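Local coordinates for protein molybdopterin biosynthesis enzyme, MoaB (Thermus thermophilus, PDB 3MCH) that probably binds molybdopterin and acts in molybdenum cofactor biosynthesis, at residues E137-E140 against A141-P144; M99-V102 against G103-K106; P48-K51 against K52-L56; R90-P93 against G94-E97. All blocks are in the same frame, centred on the assembly; numbering follows the deposited sequence.

Contact 1: residues E137-E140 against A141-P144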
ATOM      1  N   GLU B 137      -5.497 -14.118 -12.487  1.00 19.13           N
ATOM      2  CA  GLU B 137      -6.267 -13.654 -11.343  1.00 19.58           C
ATOM      3  C   GLU B 137      -5.990 -12.192 -11.014  1.00 16.45           C
ATOM      4  O   GLU B 137      -6.910 -11.440 -10.700  1.00 17.06           O
ATOM      5  CB  GLU B 137      -5.986 -14.528 -10.119  1.00 23.04           C
ATOM      6  CG  GLU B 137      -6.349 -15.986 -10.317  1.00 26.54           C
ATOM      7  CD  GLU B 137      -6.470 -16.735  -9.006  1.00 29.46           C
ATOM      8  OE1 GLU B 137      -5.593 -16.560  -8.134  1.00 28.01           O
ATOM      9  OE2 GLU B 137      -7.442 -17.503  -8.852  1.00 30.89           O
ATOM     10  N   SER B 138      -4.726 -11.792 -11.088  1.00 16.60           N
ATOM     11  CA  SER B 138      -4.370 -10.411 -10.797  1.00 15.16           C
ATOM     12  C   SER B 138      -4.968  -9.458 -11.829  1.00 15.29           C
ATOM     13  O   SER B 138      -5.433  -8.372 -11.482  1.00 15.45           O
ATOM     14  CB  SER B 138      -2.847 -10.241 -10.765  1.00 15.32           C
ATOM     15  OG  SER B 138      -2.277 -10.985  -9.705  1.00 15.61           O
ATOM     16  N   LEU B 139      -4.965  -9.858 -13.096  1.00 15.61           N
ATOM     17  CA  LEU B 139      -5.503  -8.992 -14.137  1.00 15.26           C
ATOM     18  C   LEU B 139      -7.028  -8.928 -14.072  1.00 16.47           C
ATOM     19  O   LEU B 139      -7.621  -7.876 -14.305  1.00 16.87           O
ATOM     20  CB  LEU B 139      -5.033  -9.461 -15.525  1.00 16.34           C
ATOM     21  CG  LEU B 139      -5.425  -8.582 -16.720  1.00 15.57           C
ATOM     22  CD1 LEU B 139      -4.908  -7.157 -16.538  1.00 17.22           C
ATOM     23  CD2 LEU B 139      -4.853  -9.191 -17.996  1.00 17.45           C
ATOM     24  N   GLU B 140      -7.670 -10.044 -13.747  1.00 16.72           N
ATOM     25  CA  GLU B 140      -9.125 -10.053 -13.641  1.00 15.94           C
ATOM     26  C   GLU B 140      -9.572  -9.171 -12.486  1.00 15.76           C
ATOM     27  O   GLU B 140     -10.655  -8.598 -12.518  1.00 16.18           O
ATOM     28  CB  GLU B 140      -9.643 -11.478 -13.436  1.00 19.75           C
ATOM     29  CG  GLU B 140      -9.394 -12.388 -14.624  1.00 23.55           C
ATOM     30  CD  GLU B 140      -9.961 -13.778 -14.427  1.00 28.04           C
ATOM     31  OE1 GLU B 140      -9.745 -14.356 -13.343  1.00 30.40           O
ATOM     32  OE2 GLU B 140     -10.615 -14.295 -15.360  1.00 29.78           O
ATOM     33  N   ALA B 141      -8.727  -9.058 -11.463  1.00 15.24           N
ATOM     34  CA  ALA B 141      -9.052  -8.236 -10.303  1.00 15.60           C
ATOM     35  C   ALA B 141      -9.072  -6.746 -10.652  1.00 15.29           C
ATOM     36  O   ALA B 141      -9.860  -5.979 -10.092  1.00 16.33           O
ATOM     37  CB  ALA B 141      -8.048  -8.499  -9.176  1.00 17.64           C
ATOM     38  N   VAL B 142      -8.207  -6.334 -11.576  1.00 13.67           N
ATOM     39  CA  VAL B 142      -8.155  -4.930 -11.971  1.00 13.31           C
ATOM     40  C   VAL B 142      -9.043  -4.602 -13.174  1.00 13.46           C
ATOM     41  O   VAL B 142      -9.435  -3.454 -13.360  1.00 13.41           O
ATOM     42  CB  VAL B 142      -6.698  -4.489 -12.314  1.00 14.98           C
ATOM     43  CG1 VAL B 142      -5.787  -4.697 -11.107  1.00 13.78           C
ATOM     44  CG2 VAL B 142      -6.184  -5.268 -13.504  1.00 20.46           C
ATOM     45  N   LEU B 143      -9.373  -5.611 -13.973  1.00 14.65           N
ATOM     46  CA  LEU B 143     -10.175  -5.418 -15.178  1.00 14.82           C
ATOM     47  C   LEU B 143     -11.393  -4.498 -15.066  1.00 14.01           C
ATOM     48  O   LEU B 143     -11.619  -3.657 -15.936  1.00 14.49           O
ATOM     49  CB  LEU B 143     -10.620  -6.779 -15.735  1.00 16.20           C
ATOM     50  CG  LEU B 143     -11.346  -6.758 -17.086  1.00 19.72           C
ATOM     51  CD1 LEU B 143     -10.438  -6.145 -18.143  1.00 19.52           C
ATOM     52  CD2 LEU B 143     -11.744  -8.178 -17.481  1.00 19.70           C
ATOM     53  N   PRO B 144     -12.201  -4.644 -14.002  1.00 15.16           N
ATOM     54  CA  PRO B 144     -13.386  -3.791 -13.852  1.00 16.40           C
ATOM     55  C   PRO B 144     -13.155  -2.281 -13.868  1.00 16.76           C
ATOM     56  O   PRO B 144     -14.030  -1.523 -14.289  1.00 18.44           O
ATOM     57  CB  PRO B 144     -13.982  -4.261 -12.526  1.00 15.86           C
ATOM     58  CG  PRO B 144     -13.627  -5.708 -12.501  1.00 16.79           C
ATOM     59  CD  PRO B 144     -12.175  -5.683 -12.957  1.00 15.82           C
TER
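Leu139 and Val142 meet on the buried side of helix 132-142, CD1 of Leu139 lying 3.8 Å from CG2 of Val142, with the two side chains crossing at about a right angle. CG2 of Val142 sits between its own backbone N and carbonyl carbon (chi1 of the residue -59°), and this brings the methyl to 3.1 Å from Leu139 O, a close fit that leaves little slack between branch and backbone. The same oxygen is shared between two donors: it accepts Leu143 N, four residues on, at 2.9 Å, the donor standing nearly in line with the C=O bond, and takes a weak second bond from Val142 N, three residues on. Two residues earlier Ala141 N reaches Glu137 O at 3.1 Å, whereas the bonds to Ser138 O from Ala141 N and Val142 N are both weak. This helix packs against the sheet of the alpha/beta fold: Leu139 and Val142 rest on Leu128 and Leu126 of strand 123-128, Val142 also touches Leu95 and Met99, and Ser138 OG, itself buried, is hydrogen-bonded to Met99 O and Gly134 O. On the solvent side the contacts are sparser. Glu140 is exposed and extends outward beyond CG, while its carbonyl oxygen has Pro144 CD at 3.3 Å; proline has no N-H to offer this oxygen. Leu143, partly exposed, turns its CB to 3.5 Å from Leu139 O and touches Val29 of helix 21-30. At the subunit boundary, by contrast, Ala141 O accepts a hydrogen bond from Thr107 OG1 of the second subunit.

Contact 2: residues M99-V102 against G103-K106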
ATOM      1  N   MET B  99      -4.021  -6.376  -7.529  1.00 12.20           N
ATOM      2  CA  MET B  99      -3.295  -7.507  -8.102  1.00 13.76           C
ATOM      3  C   MET B  99      -2.871  -8.535  -7.054  1.00 15.36           C
ATOM      4  O   MET B  99      -2.579  -9.685  -7.387  1.00 17.01           O
ATOM      5  CB  MET B  99      -2.080  -7.016  -8.896  1.00 14.29           C
ATOM      6  CG  MET B  99      -2.464  -6.271 -10.169  1.00 13.11           C
ATOM      7  SD  MET B  99      -1.080  -5.866 -11.260  1.00 15.70           S
ATOM      8  CE  MET B  99      -0.287  -4.566 -10.298  1.00 13.68           C
ATOM      9  N   ARG B 100      -2.837  -8.123  -5.789  1.00 14.25           N
ATOM     10  CA  ARG B 100      -2.483  -9.040  -4.708  1.00 15.53           C
ATOM     11  C   ARG B 100      -3.744  -9.703  -4.159  1.00 16.16           C
ATOM     12  O   ARG B 100      -3.678 -10.491  -3.213  1.00 17.76           O
ATOM     13  CB  ARG B 100      -1.750  -8.303  -3.581  1.00 14.89           C
ATOM     14  CG  ARG B 100      -0.274  -8.083  -3.842  1.00 15.01           C
ATOM     15  CD  ARG B 100       0.441  -7.573  -2.596  1.00 14.72           C
ATOM     16  NE  ARG B 100       0.274  -6.137  -2.379  1.00 14.60           N
ATOM     17  CZ  ARG B 100       0.964  -5.201  -3.023  1.00 16.34           C
ATOM     18  NH1 ARG B 100       1.869  -5.545  -3.935  1.00 16.44           N
ATOM     19  NH2 ARG B 100       0.768  -3.921  -2.740  1.00 14.87           N
ATOM     20  N   LEU B 101      -4.886  -9.363  -4.753  1.00 17.10           N
ATOM     21  CA  LEU B 101      -6.186  -9.923  -4.363  1.00 17.09           C
ATOM     22  C   LEU B 101      -6.491  -9.694  -2.884  1.00 20.60           C
ATOM     23  O   LEU B 101      -7.112 -10.536  -2.227  1.00 20.46           O
ATOM     24  CB  LEU B 101      -6.211 -11.427  -4.660  1.00 17.76           C
ATOM     25  CG  LEU B 101      -5.691 -11.870  -6.034  1.00 19.30           C
ATOM     26  CD1 LEU B 101      -5.779 -13.397  -6.151  1.00 19.08           C
ATOM     27  CD2 LEU B 101      -6.498 -11.196  -7.133  1.00 19.51           C
ATOM     28  N   VAL B 102      -6.072  -8.544  -2.370  1.00 20.45           N
ATOM     29  CA  VAL B 102      -6.260  -8.206  -0.959  1.00 22.91           C
ATOM     30  C   VAL B 102      -7.704  -8.239  -0.474  1.00 24.46           C
ATOM     31  O   VAL B 102      -8.579  -7.579  -1.035  1.00 24.10           O
ATOM     32  CB  VAL B 102      -5.681  -6.806  -0.639  1.00 21.38           C
ATOM     33  CG1 VAL B 102      -5.809  -6.515   0.851  1.00 22.01           C
ATOM     34  CG2 VAL B 102      -4.232  -6.734  -1.064  1.00 21.92           C
ATOM     35  N   GLY B 103      -7.936  -9.020   0.578  1.00 27.78           N
ATOM     36  CA  GLY B 103      -9.258  -9.125   1.171  1.00 30.73           C
ATOM     37  C   GLY B 103     -10.318  -9.888   0.398  1.00 35.43           C
ATOM     38  O   GLY B 103     -11.472  -9.939   0.825  1.00 36.06           O
ATOM     39  N   LEU B 104      -9.941 -10.491  -0.724  1.00 36.90           N
ATOM     40  CA  LEU B 104     -10.902 -11.233  -1.536  1.00 40.76           C
ATOM     41  C   LEU B 104     -11.086 -12.679  -1.091  1.00 42.63           C
ATOM     42  O   LEU B 104     -12.065 -13.326  -1.464  1.00 43.32           O
ATOM     43  CB  LEU B 104     -10.478 -11.214  -3.006  1.00 40.29           C
ATOM     44  CG  LEU B 104     -10.433  -9.857  -3.712  1.00 40.40           C
ATOM     45  CD1 LEU B 104     -10.009 -10.060  -5.160  1.00 40.74           C
ATOM     46  CD2 LEU B 104     -11.797  -9.192  -3.647  1.00 40.79           C
ATOM     47  N   ARG B 105     -10.149 -13.181  -0.295  1.00 45.17           N
ATOM     48  CA  ARG B 105     -10.206 -14.559   0.178  1.00 47.69           C
ATOM     49  C   ARG B 105     -10.179 -15.537  -0.996  1.00 47.72           C
ATOM     50  O   ARG B 105     -10.850 -16.572  -0.972  1.00 48.52           O
ATOM     51  CB  ARG B 105     -11.459 -14.790   1.035  1.00 50.78           C
ATOM     52  CG  ARG B 105     -11.608 -13.839   2.216  1.00 54.17           C
ATOM     53  CD  ARG B 105     -12.618 -14.370   3.230  1.00 57.82           C
ATOM     54  NE  ARG B 105     -13.949 -14.573   2.661  1.00 60.26           N
ATOM     55  CZ  ARG B 105     -14.791 -13.593   2.344  1.00 61.86           C
ATOM     56  NH1 ARG B 105     -14.446 -12.326   2.539  1.00 63.01           N
ATOM     57  NH2 ARG B 105     -15.980 -13.879   1.830  1.00 62.50           N
ATOM     58  N   LYS B 106      -9.405 -15.197  -2.022  1.00 47.17           N
ATOM     59  CA  LYS B 106      -9.284 -16.037  -3.212  1.00 47.12           C
ATOM     60  C   LYS B 106      -8.065 -16.936  -3.409  1.00 46.02           C
ATOM     61  O   LYS B 106      -8.201 -18.125  -3.703  1.00 46.57           O
ATOM     62  CB  LYS B 106      -9.256 -15.145  -4.459  1.00 48.51           C
ATOM     63  CG  LYS B 106     -10.630 -14.736  -4.970  1.00 50.90           C
ATOM     64  CD  LYS B 106     -10.525 -13.926  -6.255  1.00 52.47           C
ATOM     65  CE  LYS B 106     -11.866 -13.850  -6.977  1.00 53.42           C
ATOM     66  NZ  LYS B 106     -12.934 -13.230  -6.146  1.00 54.21           N
TER
HETATM   67  O   HOH W   1      -7.234 -13.083  -1.458  1.00 41.17           O
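Leu101 and Leu104 close a tight turn by a backbone bond and a meeting of side chains that cross at about a right angle. Leu104 carries its CG anti to the carbonyl carbon (chi1 -63°); CD1 runs on anti to CA and ends alongside Leu101, 4.1 Å from CB of that residue and also against its CA. The CB of Leu104 stands 3.5 Å from Leu101 O. Leu101 has the same choice of first torsion (chi1 -46°), but its branch leads off toward helix 132-142, where it packs on Glu137 and Ala141; its CD1 comes 4.2 Å from CB of Lys106, whose amine end leads away. Leu101 leaves helix 93-99 with a positive phi in a Schellman motif, and a type II beta turn follows from Leu101 to Leu104. The turn is closed by Leu104 N to Leu101 O at 3.2 Å, a fairly straight bond (163°) whose donor stands above the carbonyl plane. Gly103 takes the positive phi of the third position, where a beta-carbon would collide with Val102 O. Replacing Leu104 with an alanine would probably leave Leu101 CB without its methyl neighbour and open a gap where Leu104 packs on its counterpart in the second subunit. A water donates to Leu101 O at 2.7 Å and accepts from Lys106 N, adding a second grip on that carbonyl. Just before the turn, Arg100 NH1 is hydrogen-bonded to Ser113 O.

Contact 3: residues P48-K51 against K52-L56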
ATOM      1  N   PRO B  48      18.253  -3.336 -16.552  1.00 28.92           N
ATOM      2  CA  PRO B  48      18.596  -2.444 -17.664  1.00 28.28           C
ATOM      3  C   PRO B  48      17.771  -2.715 -18.920  1.00 27.60           C
ATOM      4  O   PRO B  48      17.293  -1.792 -19.580  1.00 27.08           O
ATOM      5  CB  PRO B  48      20.082  -2.730 -17.889  1.00 28.59           C
ATOM      6  CG  PRO B  48      20.561  -3.071 -16.527  1.00 28.84           C
ATOM      7  CD  PRO B  48      19.466  -3.969 -16.003  1.00 29.68           C
ATOM      8  N   MET B  49      17.612  -3.991 -19.244  1.00 26.71           N
ATOM      9  CA  MET B  49      16.863  -4.385 -20.425  1.00 26.26           C
ATOM     10  C   MET B  49      15.363  -4.218 -20.245  1.00 25.26           C
ATOM     11  O   MET B  49      14.659  -3.855 -21.184  1.00 25.63           O
ATOM     12  CB  MET B  49      17.196  -5.826 -20.784  1.00 27.96           C
ATOM     13  CG  MET B  49      18.665  -6.013 -21.107  1.00 29.79           C
ATOM     14  SD  MET B  49      19.027  -7.686 -21.604  1.00 31.27           S
ATOM     15  CE  MET B  49      18.517  -7.624 -23.324  1.00 29.78           C
ATOM     16  N   ILE B  50      14.874  -4.489 -19.042  1.00 23.90           N
ATOM     17  CA  ILE B  50      13.450  -4.328 -18.770  1.00 22.42           C
ATOM     18  C   ILE B  50      13.119  -2.854 -18.970  1.00 23.01           C
ATOM     19  O   ILE B  50      12.148  -2.507 -19.645  1.00 22.30           O
ATOM     20  CB  ILE B  50      13.100  -4.736 -17.318  1.00 22.25           C
ATOM     21  CG1 ILE B  50      13.287  -6.243 -17.139  1.00 21.21           C
ATOM     22  CG2 ILE B  50      11.660  -4.337 -16.992  1.00 21.25           C
ATOM     23  CD1 ILE B  50      13.325  -6.720 -15.689  1.00 25.29           C
ATOM     24  N   LYS B  51      13.949  -1.992 -18.392  1.00 21.68           N
ATOM     25  CA  LYS B  51      13.751  -0.555 -18.492  1.00 25.00           C
ATOM     26  C   LYS B  51      13.815  -0.028 -19.926  1.00 25.10           C
ATOM     27  O   LYS B  51      13.058   0.869 -20.287  1.00 26.60           O
ATOM     28  CB  LYS B  51      14.772   0.166 -17.604  1.00 24.30           C
ATOM     29  CG  LYS B  51      14.677  -0.256 -16.139  1.00 27.58           C
ATOM     30  CD  LYS B  51      15.674   0.465 -15.235  1.00 29.64           C
ATOM     31  CE  LYS B  51      15.330   1.935 -15.075  1.00 32.66           C
ATOM     32  NZ  LYS B  51      16.188   2.592 -14.040  1.00 33.20           N
ATOM     33  N   LYS B  52      14.703  -0.581 -20.748  1.00 26.55           N
ATOM     34  CA  LYS B  52      14.810  -0.123 -22.132  1.00 26.87           C
ATOM     35  C   LYS B  52      13.498  -0.340 -22.882  1.00 26.17           C
ATOM     36  O   LYS B  52      13.034   0.543 -23.604  1.00 26.82           O
ATOM     37  CB  LYS B  52      15.937  -0.850 -22.871  1.00 28.64           C
ATOM     38  CG  LYS B  52      16.084  -0.378 -24.312  1.00 31.92           C
ATOM     39  CD  LYS B  52      17.153  -1.142 -25.077  1.00 35.54           C
ATOM     40  CE  LYS B  52      17.217  -0.666 -26.523  1.00 37.66           C
ATOM     41  NZ  LYS B  52      18.269  -1.377 -27.305  1.00 40.51           N
ATOM     42  N   VAL B  53      12.906  -1.517 -22.707  1.00 25.27           N
ATOM     43  CA  VAL B  53      11.646  -1.841 -23.363  1.00 24.07           C
ATOM     44  C   VAL B  53      10.513  -0.975 -22.820  1.00 22.41           C
ATOM     45  O   VAL B  53       9.736  -0.414 -23.586  1.00 22.82           O
ATOM     46  CB  VAL B  53      11.273  -3.332 -23.170  1.00 23.88           C
ATOM     47  CG1 VAL B  53       9.907  -3.613 -23.787  1.00 25.09           C
ATOM     48  CG2 VAL B  53      12.329  -4.222 -23.813  1.00 25.70           C
ATOM     49  N   LEU B  54      10.414  -0.869 -21.499  1.00 22.27           N
ATOM     50  CA  LEU B  54       9.364  -0.053 -20.897  1.00 20.37           C
ATOM     51  C   LEU B  54       9.498   1.394 -21.349  1.00 21.71           C
ATOM     52  O   LEU B  54       8.503   2.076 -21.596  1.00 22.00           O
ATOM     53  CB  LEU B  54       9.436  -0.125 -19.366  1.00 19.16           C
ATOM     54  CG  LEU B  54       9.109  -1.462 -18.698  1.00 19.27           C
ATOM     55  CD1 LEU B  54       9.240  -1.311 -17.181  1.00 17.38           C
ATOM     56  CD2 LEU B  54       7.697  -1.902 -19.077  1.00 18.58           C
ATOM     57  N   ARG B  55      10.739   1.856 -21.461  1.00 23.14           N
ATOM     58  CA  ARG B  55      11.019   3.223 -21.881  1.00 26.37           C
ATOM     59  C   ARG B  55      10.568   3.415 -23.327  1.00 25.72           C
ATOM     60  O   ARG B  55       9.911   4.400 -23.663  1.00 26.34           O
ATOM     61  CB  ARG B  55      12.521   3.500 -21.767  1.00 27.26           C
ATOM     62  CG  ARG B  55      12.897   4.970 -21.789  1.00 34.49           C
ATOM     63  CD  ARG B  55      14.404   5.140 -21.942  1.00 36.65           C
ATOM     64  NE  ARG B  55      15.156   4.371 -20.950  1.00 42.62           N
ATOM     65  CZ  ARG B  55      15.220   4.665 -19.654  1.00 45.01           C
ATOM     66  NH1 ARG B  55      15.929   3.901 -18.835  1.00 46.60           N
ATOM     67  NH2 ARG B  55      14.586   5.730 -19.177  1.00 47.58           N
ATOM     68  N   LEU B  56      10.936   2.460 -24.173  1.00 27.04           N
ATOM     69  CA  LEU B  56      10.587   2.479 -25.590  1.00 26.76           C
ATOM     70  C   LEU B  56       9.074   2.482 -25.792  1.00 25.51           C
ATOM     71  O   LEU B  56       8.524   3.333 -26.494  1.00 24.68           O
ATOM     72  CB  LEU B  56      11.170   1.246 -26.284  1.00 28.84           C
ATOM     73  CG  LEU B  56      12.237   1.406 -27.369  1.00 32.50           C
ATOM     74  CD1 LEU B  56      13.461   2.102 -26.803  1.00 31.33           C
ATOM     75  CD2 LEU B  56      12.604   0.032 -27.911  1.00 32.86           C
TER
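Ile50 and Leu54 lie side by side and point the same way, CG2 of Ile50 touching CD1 of Leu54 at 3.9 Å. Leu54 has CG anti to its carbonyl carbon (chi1 -67°), which sets CG 3.4 Å from Ile50 O, the oxygen that accepts its own N-H. That bond, Leu54 N to Ile50 O at 3.0 Å, is nearly straight at 171°. One residue on, Arg55 N bonds to Lys51 O at 2.8 Å; Arg55 CB lies 3.1 Å from the same oxygen. The arginine chain then bends at chi3 (-52°), turning one face of the guanidinium over Lys51 O and bringing NH1 to 4.1 Å from CB of Lys51. Both ends are basic, yet Lys51 NZ is drawn off to a salt bridge with Glu86, which probably eases the like-charge proximity. Lys52 N and Val53 N continue the i to i+4 series, bonding to Pro48 O and Met49 O.

Beyond this shell, Ile50, Val53 and Leu54 are buried: Ile50 rests on Val9 and Val43, Val53 on Leu7 and Glu41, Leu54 on Leu7 and Leu87, while Lys52, extended throughout, and Arg55 occupy the exposed flank. Regular i to i+4 bonding with an apolar face on parallel strands 2-9 and 35-43 is that of an amphipathic alpha-helix covering the sheet of an alpha/beta fold.

Contact 4: residues R90-P93 against G94-E97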
ATOM      1  N   ARG B  90       4.704   8.459 -11.163  1.00 21.09           N
ATOM      2  CA  ARG B  90       3.882   8.333  -9.963  1.00 21.34           C
ATOM      3  C   ARG B  90       3.298   6.927  -9.907  1.00 20.11           C
ATOM      4  O   ARG B  90       3.167   6.262 -10.933  1.00 18.34           O
ATOM      5  CB  ARG B  90       2.757   9.377  -9.960  1.00 22.40           C
ATOM      6  CG  ARG B  90       1.787   9.296 -11.127  1.00 24.57           C
ATOM      7  CD  ARG B  90       0.779  10.441 -11.068  1.00 27.79           C
ATOM      8  NE  ARG B  90      -0.167  10.428 -12.185  1.00 31.00           N
ATOM      9  CZ  ARG B  90       0.150  10.698 -13.449  1.00 33.81           C
ATOM     10  NH1 ARG B  90       1.402  11.007 -13.774  1.00 31.43           N
ATOM     11  NH2 ARG B  90      -0.788  10.665 -14.392  1.00 32.51           N
ATOM     12  N   GLU B  91       2.958   6.472  -8.709  1.00 19.57           N
ATOM     13  CA  GLU B  91       2.406   5.134  -8.554  1.00 17.45           C
ATOM     14  C   GLU B  91       0.909   5.117  -8.282  1.00 16.28           C
ATOM     15  O   GLU B  91       0.320   6.129  -7.901  1.00 14.95           O
ATOM     16  CB  GLU B  91       3.143   4.394  -7.438  1.00 18.97           C
ATOM     17  CG  GLU B  91       4.555   3.999  -7.824  1.00 20.98           C
ATOM     18  CD  GLU B  91       5.272   3.241  -6.732  1.00 25.38           C
ATOM     19  OE1 GLU B  91       4.663   2.326  -6.135  1.00 24.52           O
ATOM     20  OE2 GLU B  91       6.456   3.552  -6.482  1.00 29.85           O
ATOM     21  N   VAL B  92       0.298   3.957  -8.505  1.00 13.81           N
ATOM     22  CA  VAL B  92      -1.132   3.775  -8.260  1.00 14.70           C
ATOM     23  C   VAL B  92      -1.223   2.550  -7.354  1.00 14.09           C
ATOM     24  O   VAL B  92      -1.577   1.454  -7.793  1.00 14.19           O
ATOM     25  CB  VAL B  92      -1.910   3.517  -9.575  1.00 12.91           C
ATOM     26  CG1 VAL B  92      -3.410   3.457  -9.288  1.00 13.10           C
ATOM     27  CG2 VAL B  92      -1.616   4.621 -10.583  1.00 15.30           C
ATOM     28  N   PRO B  93      -0.904   2.729  -6.064  1.00 13.96           N
ATOM     29  CA  PRO B  93      -0.939   1.633  -5.098  1.00 13.08           C
ATOM     30  C   PRO B  93      -2.216   0.809  -5.097  1.00 11.76           C
ATOM     31  O   PRO B  93      -2.166  -0.397  -4.870  1.00 12.07           O
ATOM     32  CB  PRO B  93      -0.681   2.335  -3.764  1.00 14.73           C
ATOM     33  CG  PRO B  93      -1.177   3.723  -3.993  1.00 15.51           C
ATOM     34  CD  PRO B  93      -0.679   4.019  -5.386  1.00 14.28           C
ATOM     35  N   GLY B  94      -3.349   1.458  -5.342  1.00 10.04           N
ATOM     36  CA  GLY B  94      -4.616   0.745  -5.357  1.00 11.13           C
ATOM     37  C   GLY B  94      -4.639  -0.405  -6.344  1.00 12.04           C
ATOM     38  O   GLY B  94      -5.279  -1.433  -6.096  1.00 12.80           O
ATOM     39  N   LEU B  95      -3.950  -0.245  -7.471  1.00 12.09           N
ATOM     40  CA  LEU B  95      -3.925  -1.313  -8.468  1.00 11.79           C
ATOM     41  C   LEU B  95      -2.979  -2.429  -8.036  1.00 12.35           C
ATOM     42  O   LEU B  95      -3.226  -3.602  -8.312  1.00 12.15           O
ATOM     43  CB  LEU B  95      -3.521  -0.750  -9.839  1.00 11.37           C
ATOM     44  CG  LEU B  95      -4.585   0.143 -10.486  1.00 11.92           C
ATOM     45  CD1 LEU B  95      -4.071   0.732 -11.801  1.00 14.46           C
ATOM     46  CD2 LEU B  95      -5.846  -0.690 -10.730  1.00 13.53           C
ATOM     47  N   ALA B  96      -1.896  -2.061  -7.353  1.00 11.59           N
ATOM     48  CA  ALA B  96      -0.944  -3.052  -6.861  1.00 11.93           C
ATOM     49  C   ALA B  96      -1.667  -3.909  -5.816  1.00 12.08           C
ATOM     50  O   ALA B  96      -1.453  -5.116  -5.730  1.00 13.78           O
ATOM     51  CB  ALA B  96       0.273  -2.356  -6.242  1.00 13.82           C
ATOM     52  N   GLU B  97      -2.533  -3.276  -5.032  1.00 11.97           N
ATOM     53  CA  GLU B  97      -3.302  -3.985  -4.006  1.00 11.84           C
ATOM     54  C   GLU B  97      -4.306  -4.929  -4.673  1.00 13.39           C
ATOM     55  O   GLU B  97      -4.497  -6.063  -4.235  1.00 14.05           O
ATOM     56  CB  GLU B  97      -4.034  -2.971  -3.116  1.00 14.17           C
ATOM     57  CG  GLU B  97      -3.088  -2.027  -2.395  1.00 13.23           C
ATOM     58  CD  GLU B  97      -3.776  -0.812  -1.795  1.00 16.67           C
ATOM     59  OE1 GLU B  97      -4.926  -0.508  -2.180  1.00 14.90           O
ATOM     60  OE2 GLU B  97      -3.148  -0.145  -0.942  1.00 17.35           O
TER
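Val92 sets CG1 anti to its backbone N (chi1 -175°) and Leu95 sets CG anti to its carbonyl carbon (chi1 -70°), and these two choices bring the branches side by side, Val92 CG1 at 3.7 Å from Leu95 CG and almost as close to its CD1. Val92 stands at the N-cap of helix 93-99, and its carbonyl starts the helical bonding: Leu95 N donates to Val92 O at 2.9 Å from above the carbonyl plane. Pro93 opens the first turn; its ring nitrogen has no hydrogen to give, while its oxygen accepts Glu97 N at 2.9 Å, nearly in line with the C=O bond. Glu97 keeps CG 3.1 Å from that same oxygen and runs extended beyond CG, back along the first turn, with OE2 4.5 Å from CB of Pro93. Outside the segments, Leu95 packs on Ala117, Val92 is joined to Ala117 by backbone hydrogen bonding, and Pro93 lies against Arg100 of the second subunit. The Glu97 carboxylate forms a salt bridge with that same Arg100, and a glutamine in its place would probably leave the arginine without its charged mate. Glu97 also packs on Glu97 of both other subunits, so three like acids gather where the chains meet; their repulsion is likely to be offset by the arginines, consistent with charge pairing contributing to the subunit interface.

Overall arrangement
From the N terminus the contacts come in series, 3, 4, 2 and 1, none nested or crossing, and each closes only a few residues of chain. Contact 3 lies within helix 47-60, on the far side of the chain's centre from contacts 1 and 2, its centre about 29 Å from that of contact 2. Contact 4 turns strand 90-91 into helix 93-99, and contact 2 ends that helix and leads toward strand 117-120; the two touch through Val102 and Glu97. Contact 1 lies on helix 132-142 and meets both; contacts 1, 2 and 4 thus cluster at the subunit interfaces, all touching the second subunit and 2 and 4 also the third, while contact 3 touches no other chain.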